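Local atomic coordinates of chitin deacetylase 1 (Bombyx mori, PDB entry 5ZNT), a protein that hydrolyses the N-acetyl groups of N-acetyl-D-glucosamine residues in chitin, giving chitosan and acetate, as a secreted zinc enzyme of the carbohydrate esterase 4 family. Residues 43-48 with 99-104; 75-80 with 144-149; 83-88 with 133-138; 95-100 with 166-171. All blocks are in the same frame, centred on the assembly; numbering follows the deposited sequence.

Contact 1. Residues 43-48 with 99-104. With ZN (zinc ion), chain C.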
# COMPACT_ATOMS: atom_id res chain seq x y z
N THR A 43 4.97 -3.13 0.16
CA THR A 43 4.53 -1.91 0.85
C THR A 43 5.20 -1.82 2.21
O THR A 43 5.65 -2.82 2.77
CB THR A 43 3.00 -1.84 1.02
OG1 THR A 43 2.58 -2.75 2.05
CG2 THR A 43 2.26 -2.19 -0.29
N PHE A 44 5.25 -0.58 2.73
CA PHE A 44 5.75 -0.29 4.07
C PHE A 44 4.78 0.66 4.78
O PHE A 44 4.38 1.68 4.20
CB PHE A 44 7.14 0.35 4.00
CG PHE A 44 8.16 -0.54 3.36
CD1 PHE A 44 8.73 -1.58 4.09
CD2 PHE A 44 8.52 -0.35 2.03
CE1 PHE A 44 9.65 -2.43 3.48
CE2 PHE A 44 9.45 -1.19 1.44
CZ PHE A 44 10.02 -2.21 2.17
N ASP A 45 4.45 0.33 6.01
CA ASP A 45 3.58 1.21 6.74
C ASP A 45 4.40 2.08 7.65
O ASP A 45 5.60 1.85 7.90
CB ASP A 45 2.47 0.43 7.43
CG ASP A 45 1.49 -0.19 6.46
OD1 ASP A 45 1.71 -0.06 5.23
OD2 ASP A 45 0.50 -0.80 6.93
N ASP A 46 3.69 3.08 8.14
CA ASP A 46 4.04 3.94 9.24
C ASP A 46 5.25 4.78 8.89
O ASP A 46 5.65 4.78 7.81
CB ASP A 46 4.45 3.21 10.56
CG ASP A 46 3.45 2.15 11.07
OD1 ASP A 46 2.34 2.12 10.58
OD2 ASP A 46 3.88 1.39 11.98
N ALA A 47 5.76 5.54 9.83
CA ALA A 47 6.64 6.67 9.59
C ALA A 47 7.85 6.40 8.70
O ALA A 47 8.34 5.36 8.68
CB ALA A 47 7.05 7.32 10.90
N ILE A 48 8.29 7.42 8.00
CA ILE A 48 9.50 7.34 7.26
C ILE A 48 10.44 8.31 7.98
O ILE A 48 10.17 9.45 8.02
CB ILE A 48 9.36 7.75 5.79
CG1 ILE A 48 8.46 6.79 5.06
CG2 ILE A 48 10.72 7.84 5.17
CD1 ILE A 48 8.34 7.07 3.63
N ALA A 99 1.34 7.00 -0.04
CA ALA A 99 -0.08 6.88 0.29
C ALA A 99 -0.26 7.24 1.76
O ALA A 99 0.72 7.44 2.48
CB ALA A 99 -0.61 5.45 0.01
N VAL A 100 -1.52 7.34 2.23
CA VAL A 100 -1.75 7.84 3.59
C VAL A 100 -2.14 6.71 4.52
O VAL A 100 -2.84 5.76 4.13
CB VAL A 100 -2.79 8.98 3.66
CG1 VAL A 100 -2.41 10.13 2.71
CG2 VAL A 100 -4.21 8.48 3.39
N HIS A 101 -1.70 6.83 5.77
CA HIS A 101 -1.90 5.87 6.84
C HIS A 101 -2.35 6.61 8.11
O HIS A 101 -2.07 6.16 9.22
CB HIS A 101 -0.62 5.08 7.06
CG HIS A 101 -0.75 3.86 7.93
ND1 HIS A 101 -1.79 2.95 7.80
CD2 HIS A 101 0.05 3.37 8.91
CE1 HIS A 101 -1.62 1.97 8.67
NE2 HIS A 101 -0.51 2.20 9.36
N SER A 102 -2.99 7.77 7.93
CA SER A 102 -3.62 8.62 8.95
C SER A 102 -2.65 9.59 9.65
O SER A 102 -1.43 9.43 9.59
CB SER A 102 -4.37 7.81 10.02
OG SER A 102 -3.50 7.45 11.07
N ILE A 103 -3.22 10.61 10.29
CA ILE A 103 -2.43 11.56 11.08
C ILE A 103 -2.05 10.95 12.43
O ILE A 103 -0.88 10.92 12.82
CB ILE A 103 -3.21 12.87 11.27
CG1 ILE A 103 -3.29 13.63 9.94
CG2 ILE A 103 -2.56 13.72 12.42
CD1 ILE A 103 -4.14 14.92 10.00
N THR A 104 -3.04 10.44 13.16
CA THR A 104 -2.80 10.05 14.55
C THR A 104 -2.35 8.60 14.73
O THR A 104 -1.74 8.30 15.76
CB THR A 104 -4.06 10.24 15.42
OG1 THR A 104 -5.03 9.24 15.08
CG2 THR A 104 -4.68 11.63 15.22
ZN ZN C . 0.44 1.23 10.98
O HOH W 1 0.48 -0.70 9.74
O HOH W 2 1.47 0.06 12.46
O HOH W 3 -1.34 -0.21 11.21
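Asp46 OD1 and His101 NE2, one from each segment, bind the same zinc ion, each at 2.1 Å. The two ligand atoms, Asp46 OD1 and His101 NE2, are 3.1 Å apart because they share the metal. The carboxylate of Asp46 comes in at the edge of the imidazole, and the two planes are only 14° apart. The CB of Asp46 starts away from the histidine, and the carboxylate turns back to the metal. With chi1 at -168°, the imidazole of His101 swings away from its own N, and NE2 faces the zinc. His105 of the same chain also binds the ion, completing the His-His-Asp metal site of carbohydrate esterase 4 enzymes. Asp46 lies just past the end of strand 38-45, and His101 just past strand 97-100, both strands of the parallel sheet. Three waters fill out the zinc shell. Water 2 donates to the second carboxylate oxygen, Asp46 OD2, at 2.8 Å. Water 1 donates to Asp45 OD2, also at 2.8 Å. Water 3 lies at the imidazole edge, in its plane. The Asp45 carboxylate is above one face of the His101 ring, displaced toward the rim and turned by 45°. Its nearest approach is Asp45 OD2 to His101 CE1, 3.9 Å. The rotation of the imidazole is fixed at both nitrogens, since ND1 hydrogen-bonds to Arg146 O. On the backbone of the same segment, Ser102 OG donates to His101 O at 2.7 Å, in the carbonyl plane and on a lone pair.

Contact 2. Residues 75-80 with 144-149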
# COMPACT_ATOMS: atom_id res chain seq x y z
N THR A 75 5.37 0.96 -2.38
CA THR A 75 4.33 1.89 -1.93
C THR A 75 4.47 2.09 -0.43
O THR A 75 4.60 1.12 0.31
CB THR A 75 2.92 1.35 -2.25
OG1 THR A 75 2.82 1.04 -3.65
CG2 THR A 75 1.83 2.36 -1.88
N TYR A 76 4.45 3.35 0.03
CA TYR A 76 4.63 3.69 1.43
C TYR A 76 3.32 4.24 1.97
O TYR A 76 2.84 5.27 1.47
CB TYR A 76 5.75 4.72 1.62
CG TYR A 76 7.11 4.15 1.30
CD1 TYR A 76 7.53 4.02 -0.02
CD2 TYR A 76 7.96 3.72 2.31
CE1 TYR A 76 8.78 3.47 -0.33
CE2 TYR A 76 9.22 3.19 2.02
CZ TYR A 76 9.62 3.09 0.70
OH TYR A 76 10.84 2.56 0.41
N PHE A 77 2.73 3.54 2.93
CA PHE A 77 1.54 4.05 3.62
C PHE A 77 2.03 4.81 4.84
O PHE A 77 2.40 4.22 5.85
CB PHE A 77 0.59 2.91 3.98
CG PHE A 77 -0.09 2.30 2.78
CD1 PHE A 77 -1.21 2.91 2.22
CD2 PHE A 77 0.41 1.15 2.19
CE1 PHE A 77 -1.81 2.37 1.09
CE2 PHE A 77 -0.20 0.61 1.08
CZ PHE A 77 -1.30 1.21 0.53
N VAL A 78 2.03 6.14 4.75
CA VAL A 78 2.79 6.99 5.66
C VAL A 78 1.86 7.52 6.72
O VAL A 78 0.80 8.07 6.40
CB VAL A 78 3.48 8.14 4.89
CG1 VAL A 78 4.25 9.05 5.88
CG2 VAL A 78 4.44 7.54 3.83
N SER A 79 2.25 7.37 7.99
CA SER A 79 1.57 8.02 9.11
C SER A 79 2.39 9.24 9.54
O SER A 79 3.60 9.29 9.32
CB SER A 79 1.40 7.04 10.29
OG SER A 79 2.67 6.53 10.72
N HIS A 80 1.72 10.21 10.19
CA HIS A 80 2.31 11.54 10.38
C HIS A 80 3.39 11.56 11.45
O HIS A 80 4.48 12.10 11.24
CB HIS A 80 1.21 12.54 10.71
CG HIS A 80 1.70 13.92 11.07
ND1 HIS A 80 2.64 14.61 10.32
CD2 HIS A 80 1.35 14.75 12.09
CE1 HIS A 80 2.84 15.80 10.87
NE2 HIS A 80 2.07 15.91 11.94
N GLY A 144 -3.86 6.78 -2.32
CA GLY A 144 -4.23 5.56 -1.61
C GLY A 144 -4.37 5.73 -0.12
O GLY A 144 -3.80 6.65 0.48
N VAL A 145 -5.14 4.84 0.51
CA VAL A 145 -5.42 4.85 1.94
C VAL A 145 -5.21 3.45 2.48
O VAL A 145 -5.66 2.47 1.87
CB VAL A 145 -6.87 5.31 2.23
CG1 VAL A 145 -7.20 5.10 3.72
CG2 VAL A 145 -7.06 6.78 1.85
N ARG A 146 -4.58 3.36 3.66
CA ARG A 146 -4.61 2.14 4.46
C ARG A 146 -4.85 2.54 5.91
O ARG A 146 -4.11 3.36 6.46
CB ARG A 146 -3.32 1.34 4.35
CG ARG A 146 -3.27 0.10 5.27
CD ARG A 146 -2.06 -0.78 4.91
NE ARG A 146 -2.23 -1.52 3.65
CZ ARG A 146 -1.25 -2.16 3.01
NH1 ARG A 146 -0.01 -2.17 3.50
NH2 ARG A 146 -1.52 -2.82 1.89
N ALA A 147 -5.88 1.95 6.53
CA ALA A 147 -6.24 2.31 7.90
C ALA A 147 -5.31 1.66 8.92
O ALA A 147 -4.89 0.51 8.73
CB ALA A 147 -7.69 1.91 8.21
N PRO A 148 -4.96 2.39 9.99
CA PRO A 148 -4.23 1.78 11.10
C PRO A 148 -4.91 0.51 11.60
O PRO A 148 -6.14 0.41 11.64
CB PRO A 148 -4.25 2.88 12.17
CG PRO A 148 -4.26 4.16 11.37
CD PRO A 148 -5.17 3.83 10.18
N TYR A 149 -4.07 -0.47 11.95
CA TYR A 149 -4.46 -1.79 12.44
C TYR A 149 -5.42 -2.51 11.48
O TYR A 149 -6.13 -3.44 11.88
CB TYR A 149 -5.02 -1.69 13.89
CG TYR A 149 -4.10 -0.82 14.73
CD1 TYR A 149 -2.92 -1.33 15.28
CD2 TYR A 149 -4.35 0.55 14.88
CE1 TYR A 149 -2.04 -0.51 16.01
CE2 TYR A 149 -3.46 1.38 15.59
CZ TYR A 149 -2.33 0.84 16.14
OH TYR A 149 -1.47 1.65 16.84
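The Phe77 ring carries Arg146 along one of its faces. Arg146 CB stands over that face, offset toward the rim, and makes a CH-pi contact 3.8 Å from the ring centroid. Further out on the same face lies the guanidinium, stacked with its centre 4.2 Å from that of the ring and its plane tilted by 28°. Phe77 CE2 in turn sits over the centre of the guanidinium, 3.5 Å from Arg146 CZ. The backbone of Gly144 meets the ring edge, with Phe77 CE1 4.4 Å from Gly144 C. On the opposite side of the ring, Ala99 of the neighbouring strand packs against it. Arg146 leaves its backbone extended and then bends at chi3 (-73°), which folds the guanidinium back over the phenylalanine. Its polar edge is well occupied. NE donates to Ser170 O, and NH1 forms a salt bridge with Asp45 and a hydrogen bond with Thr43 OG1. Tyr268 adds a cation-pi contact. An alanine in place of Phe77 would probably open a gap under the guanidinium, leaving it without its flat support and freer to tilt away from Asp45. Arg146 is a second-shell residue of the zinc site. The contact joins strand 75-78 to the end of strand 144-145. This chain is the part of the longer protein that holds the polysaccharide deacetylase domain. The contact belongs to the interior of the distorted beta/alpha barrel of carbohydrate esterase 4 enzymes, next to the metal site.

Contact 3. Residues 83-88 with 133-138. With NAG (2-acetamido-2-deoxy-beta-D-glucopyranose), chain B; NAG (2-acetamido-2-deoxy-beta-D-glucopyranose), chain D.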
# COMPACT_ATOMS: atom_id res chain seq x y z
N THR A 83 7.39 11.58 11.19
CA THR A 83 7.80 11.39 9.81
C THR A 83 8.69 12.54 9.36
O THR A 83 8.52 13.68 9.80
CB THR A 83 6.57 11.26 8.92
OG1 THR A 83 6.12 9.92 9.05
CG2 THR A 83 6.86 11.57 7.43
N ASN A 84 9.69 12.21 8.55
CA ASN A 84 10.61 13.16 7.95
C ASN A 84 10.09 13.45 6.54
O ASN A 84 10.17 12.59 5.66
CB ASN A 84 12.00 12.53 7.97
CG ASN A 84 13.05 13.33 7.23
OD1 ASN A 84 12.77 14.16 6.36
ND2 ASN A 84 14.29 13.05 7.59
N TYR A 85 9.53 14.64 6.34
CA TYR A 85 8.87 14.92 5.07
C TYR A 85 9.83 15.23 3.93
O TYR A 85 9.43 15.11 2.76
CB TYR A 85 7.84 16.04 5.23
CG TYR A 85 6.65 15.46 5.97
CD1 TYR A 85 5.64 14.77 5.28
CD2 TYR A 85 6.58 15.53 7.36
CE1 TYR A 85 4.57 14.21 5.96
CE2 TYR A 85 5.52 14.97 8.06
CZ TYR A 85 4.54 14.29 7.36
OH TYR A 85 3.53 13.73 8.07
N SER A 86 11.09 15.60 4.23
CA SER A 86 12.11 15.64 3.17
C SER A 86 12.38 14.24 2.65
O SER A 86 12.64 14.06 1.45
CB SER A 86 13.42 16.22 3.71
OG SER A 86 13.21 17.56 4.06
N ALA A 87 12.38 13.25 3.54
CA ALA A 87 12.61 11.87 3.13
C ALA A 87 11.43 11.35 2.32
O ALA A 87 11.62 10.63 1.33
CB ALA A 87 12.87 10.99 4.35
N VAL A 88 10.20 11.66 2.76
CA VAL A 88 9.02 11.32 1.98
C VAL A 88 9.14 11.91 0.58
O VAL A 88 8.88 11.24 -0.43
CB VAL A 88 7.74 11.83 2.70
CG1 VAL A 88 6.54 11.74 1.81
CG2 VAL A 88 7.47 11.03 4.02
N LYS A 133 1.78 19.34 1.34
CA LYS A 133 2.47 20.56 1.74
C LYS A 133 3.94 20.29 2.08
O LYS A 133 4.84 20.86 1.44
CB LYS A 133 1.79 21.23 2.92
CG LYS A 133 2.56 22.47 3.40
CD LYS A 133 1.75 23.31 4.40
CE LYS A 133 2.64 24.46 4.96
NZ LYS A 133 1.84 25.30 5.92
N PHE A 134 4.21 19.48 3.10
CA PHE A 134 5.57 19.42 3.62
C PHE A 134 6.51 18.57 2.79
O PHE A 134 7.73 18.69 2.96
CB PHE A 134 5.56 18.99 5.08
CG PHE A 134 4.92 20.02 5.93
CD1 PHE A 134 5.61 21.20 6.23
CD2 PHE A 134 3.59 19.88 6.32
CE1 PHE A 134 5.01 22.21 6.98
CE2 PHE A 134 2.97 20.89 7.07
CZ PHE A 134 3.69 22.06 7.41
N SER A 135 6.00 17.73 1.89
CA SER A 135 6.84 17.06 0.90
C SER A 135 6.73 17.72 -0.48
O SER A 135 7.32 17.22 -1.44
CB SER A 135 6.46 15.58 0.79
OG SER A 135 6.80 14.91 2.00
N ASN A 136 5.95 18.80 -0.59
CA ASN A 136 5.82 19.56 -1.84
C ASN A 136 5.48 18.64 -3.02
O ASN A 136 6.17 18.59 -4.04
CB ASN A 136 7.08 20.38 -2.11
CG ASN A 136 6.88 21.39 -3.24
OD1 ASN A 136 5.74 21.74 -3.57
ND2 ASN A 136 7.96 21.85 -3.83
N ILE A 137 4.42 17.88 -2.84
CA ILE A 137 3.94 16.98 -3.88
C ILE A 137 2.74 17.66 -4.51
O ILE A 137 1.73 17.93 -3.84
CB ILE A 137 3.61 15.59 -3.32
CG1 ILE A 137 4.91 14.94 -2.83
CG2 ILE A 137 2.87 14.74 -4.39
CD1 ILE A 137 4.71 13.61 -2.08
N THR A 138 2.86 18.00 -5.80
CA THR A 138 1.86 18.82 -6.46
C THR A 138 1.15 18.11 -7.60
O THR A 138 0.28 18.72 -8.24
CB THR A 138 2.52 20.10 -7.01
OG1 THR A 138 3.63 19.74 -7.84
CG2 THR A 138 3.05 20.97 -5.86
C1 NAG B . 15.40 13.67 6.96
C2 NAG B . 16.75 13.44 7.62
C3 NAG B . 17.84 14.11 6.79
C4 NAG B . 17.76 13.67 5.33
C5 NAG B . 16.33 13.78 4.81
C6 NAG B . 16.14 13.18 3.43
C7 NAG B . 16.26 13.26 10.03
C8 NAG B . 16.47 13.89 11.37
N2 NAG B . 16.79 13.92 8.99
O3 NAG B . 19.09 13.77 7.37
O4 NAG B . 18.44 14.60 4.48
O5 NAG B . 15.42 13.11 5.69
O6 NAG B . 16.61 11.83 3.40
O7 NAG B . 15.61 12.22 9.88
C1 NAG D . 7.89 22.81 -4.91
C2 NAG D . 8.45 24.16 -4.41
C3 NAG D . 8.74 25.11 -5.58
C4 NAG D . 9.55 24.43 -6.67
C5 NAG D . 8.81 23.17 -7.10
C6 NAG D . 9.54 22.39 -8.17
C7 NAG D . 7.83 25.15 -2.24
C8 NAG D . 6.72 25.77 -1.44
N2 NAG D . 7.51 24.78 -3.49
O3 NAG D . 9.45 26.25 -5.10
O4 NAG D . 9.73 25.30 -7.78
O5 NAG D . 8.69 22.31 -5.96
O6 NAG D . 10.92 22.26 -7.86
O7 NAG D . 8.95 24.99 -1.79
O HOH W 4 10.48 18.36 2.10
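Ser135 and Tyr85 meet through a short hydrogen bond. Ser135 OG donates to Tyr85 O at 2.7 Å, in the carbonyl plane and on a lone pair. The serine OG lies anti to its own carbonyl carbon (chi1 -67°), which aims it at the first turn of helix 85-93. Ser135 OG also touches Val88 CG1 at 3.2 Å and lies in the plane of the Tyr85 ring, at the edge near CD1. Tyr85 starts toward the other segment, with Tyr85 CB 3.7 Å from Phe134 CB. Its chi1 of -74° then carries the ring away. One face of that ring is covered by Thr83 CG2, over the centre. The Phe134 ring likewise leads away, and Lys133 CG lies over one of its faces. Asn84 is the N-cap of helix 85-93. Asn84 OD1 accepts from Ala87 N at 3.0 Å, with the donor well above the carbonyl plane. Chi1 of 173° turns this amide outward to its N-linked N-acetylglucosamine. Asn84 ND2 is bonded to the sugar C1 and donates to the sugar O7 at 2.8 Å. Asn136 carries another sugar and ends helix 117-134 in a Schellman motif. The start of one helix thus meets the end of another. The Tyr85 ring packs on Met127, Ile130 and Ile131 of helix 117-134 and on Leu357 of strand 355-359, while its hydroxyl is hydrogen-bonded to His80 ND1 after strand 75-78.

Contact 4. Residues 95-100 with 166-171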
# COMPACT_ATOMS: atom_id res chain seq x y z
N GLY A 95 10.46 7.75 -7.36
CA GLY A 95 9.46 6.99 -8.08
C GLY A 95 8.66 6.01 -7.25
O GLY A 95 7.85 5.26 -7.82
N HIS A 96 8.87 5.97 -5.94
CA HIS A 96 7.99 5.17 -5.10
C HIS A 96 6.70 5.93 -4.83
O HIS A 96 6.65 7.16 -4.89
CB HIS A 96 8.69 4.79 -3.80
CG HIS A 96 10.01 4.11 -4.02
ND1 HIS A 96 10.10 2.79 -4.44
CD2 HIS A 96 11.28 4.56 -3.93
CE1 HIS A 96 11.37 2.47 -4.57
NE2 HIS A 96 12.11 3.53 -4.28
N GLU A 97 5.64 5.19 -4.55
CA GLU A 97 4.34 5.78 -4.33
C GLU A 97 4.18 6.15 -2.86
O GLU A 97 4.58 5.39 -1.98
CB GLU A 97 3.22 4.82 -4.74
CG GLU A 97 1.83 5.36 -4.40
CD GLU A 97 0.69 4.51 -4.95
OE1 GLU A 97 0.96 3.52 -5.66
OE2 GLU A 97 -0.49 4.87 -4.68
N ILE A 98 3.61 7.33 -2.60
CA ILE A 98 3.30 7.77 -1.24
C ILE A 98 1.80 7.72 -1.07
O ILE A 98 1.07 8.31 -1.86
CB ILE A 98 3.82 9.19 -0.97
CG1 ILE A 98 5.33 9.25 -1.17
CG2 ILE A 98 3.42 9.64 0.46
CD1 ILE A 98 6.13 8.32 -0.25
N ALA A 99 1.34 7.00 -0.04
CA ALA A 99 -0.08 6.88 0.29
C ALA A 99 -0.26 7.24 1.76
O ALA A 99 0.72 7.44 2.48
CB ALA A 99 -0.61 5.45 0.01
N VAL A 100 -1.52 7.34 2.23
CA VAL A 100 -1.75 7.84 3.59
C VAL A 100 -2.14 6.71 4.52
O VAL A 100 -2.84 5.76 4.13
CB VAL A 100 -2.79 8.98 3.66
CG1 VAL A 100 -2.41 10.13 2.71
CG2 VAL A 100 -4.21 8.48 3.39
N PHE A 166 -10.08 10.04 -3.24
CA PHE A 166 -9.02 9.05 -3.16
C PHE A 166 -9.26 8.00 -4.24
O PHE A 166 -10.39 7.75 -4.65
CB PHE A 166 -8.98 8.41 -1.77
CG PHE A 166 -8.29 9.26 -0.72
CD1 PHE A 166 -6.90 9.36 -0.69
CD2 PHE A 166 -9.03 9.96 0.23
CE1 PHE A 166 -6.27 10.14 0.28
CE2 PHE A 166 -8.40 10.74 1.20
CZ PHE A 166 -7.02 10.84 1.22
N LEU A 167 -8.17 7.39 -4.72
CA LEU A 167 -8.32 6.39 -5.78
C LEU A 167 -8.61 5.01 -5.22
O LEU A 167 -9.50 4.30 -5.69
CB LEU A 167 -7.06 6.36 -6.64
CG LEU A 167 -7.04 5.31 -7.76
CD1 LEU A 167 -8.16 5.60 -8.78
CD2 LEU A 167 -5.65 5.29 -8.42
N TYR A 168 -7.87 4.60 -4.20
CA TYR A 168 -8.03 3.23 -3.74
C TYR A 168 -7.83 3.14 -2.25
O TYR A 168 -7.14 3.97 -1.63
CB TYR A 168 -7.05 2.27 -4.43
CG TYR A 168 -5.60 2.49 -4.06
CD1 TYR A 168 -5.03 1.83 -2.97
CD2 TYR A 168 -4.81 3.37 -4.78
CE1 TYR A 168 -3.69 2.03 -2.63
CE2 TYR A 168 -3.47 3.59 -4.44
CZ TYR A 168 -2.92 2.90 -3.37
OH TYR A 168 -1.61 3.12 -3.02
N ASP A 169 -8.42 2.10 -1.68
CA ASP A 169 -8.15 1.64 -0.34
C ASP A 169 -7.37 0.33 -0.41
O ASP A 169 -7.54 -0.46 -1.34
CB ASP A 169 -9.46 1.43 0.41
CG ASP A 169 -9.25 0.77 1.74
OD1 ASP A 169 -8.68 1.43 2.63
OD2 ASP A 169 -9.60 -0.41 1.90
N SER A 170 -6.51 0.12 0.58
CA SER A 170 -5.85 -1.18 0.79
C SER A 170 -5.90 -1.46 2.29
O SER A 170 -4.89 -1.46 3.00
CB SER A 170 -4.42 -1.22 0.26
OG SER A 170 -3.92 -2.57 0.32
N THR A 171 -7.11 -1.69 2.78
CA THR A 171 -7.36 -2.04 4.17
C THR A 171 -8.11 -3.37 4.32
O THR A 171 -7.97 -4.03 5.35
CB THR A 171 -8.18 -0.93 4.85
OG1 THR A 171 -7.56 0.34 4.61
CG2 THR A 171 -8.32 -1.18 6.34
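Tyr168 OH donates to Glu97 OE2 at 2.7 Å. The two side chains come from opposite directions. The carboxylate plane stands almost square to the ring, at 86°. OE2 lies at the ring edge, in its plane, whereas the hydroxyl meets OE2 from above the carboxylate plane. Ala99 CB comes within 4.0 Å of Tyr168 OH and flanks the bond. A second, apolar touch joins Val100 CG2 to Phe166 CE1 at 4.1 Å. The torsions explain the long reach between the two strands. Glu97 is fully extended, and Tyr168 CG takes the crowded position between N and carbonyl carbon (chi1 68°). Around this first shell, Thr304 OG1 forms another hydrogen bond with Glu97 OE2, and Thr75 touches both Glu97 and Tyr168. Helix 303-311 and strand 209-214 pack on the tyrosine. Arg128 makes a cation-pi contact with Phe166. Beyond Tyr168, the chain is shaped by an Asx turn, in which Asp169 OD2 accepts from Thr171 N at 2.9 Å. An alanine at Glu97 would probably leave the Tyr168 and Thr304 hydroxyls without their shared acceptor and open a gap beside Thr75. Strand 97-100 of the parallel sheet is thus linked to strand 168-169 of the mixed sheet through a buried acid. Two hydroxyls meet OE2, and OE1 is also hydrogen-bonded, so a negative charge there is likely to be stabilised.

How the contacts relate
From the N terminus, contact 1 comes first and closes the loop from strand 38-45 to the end of strand 97-100. Contact 2 opens inside that loop, at strand 75-78, and closes beyond it at 144-149, so the two cross. Contact 3 lies wholly within the loop of contact 2, pairing helices 85-93 and 117-134, and also crosses contact 1. Contact 4 starts on 95-100, sharing Ala99 and Val100 with contact 1, and runs to 166-171, crossing contacts 2 and 3. Contacts 2 and 4 both tie the parallel sheet to the mixed one, and Tyr76 O to Ala99 N joins them. Ile48 O to Asn84 N links contact 1 to the outer helices of contact 3.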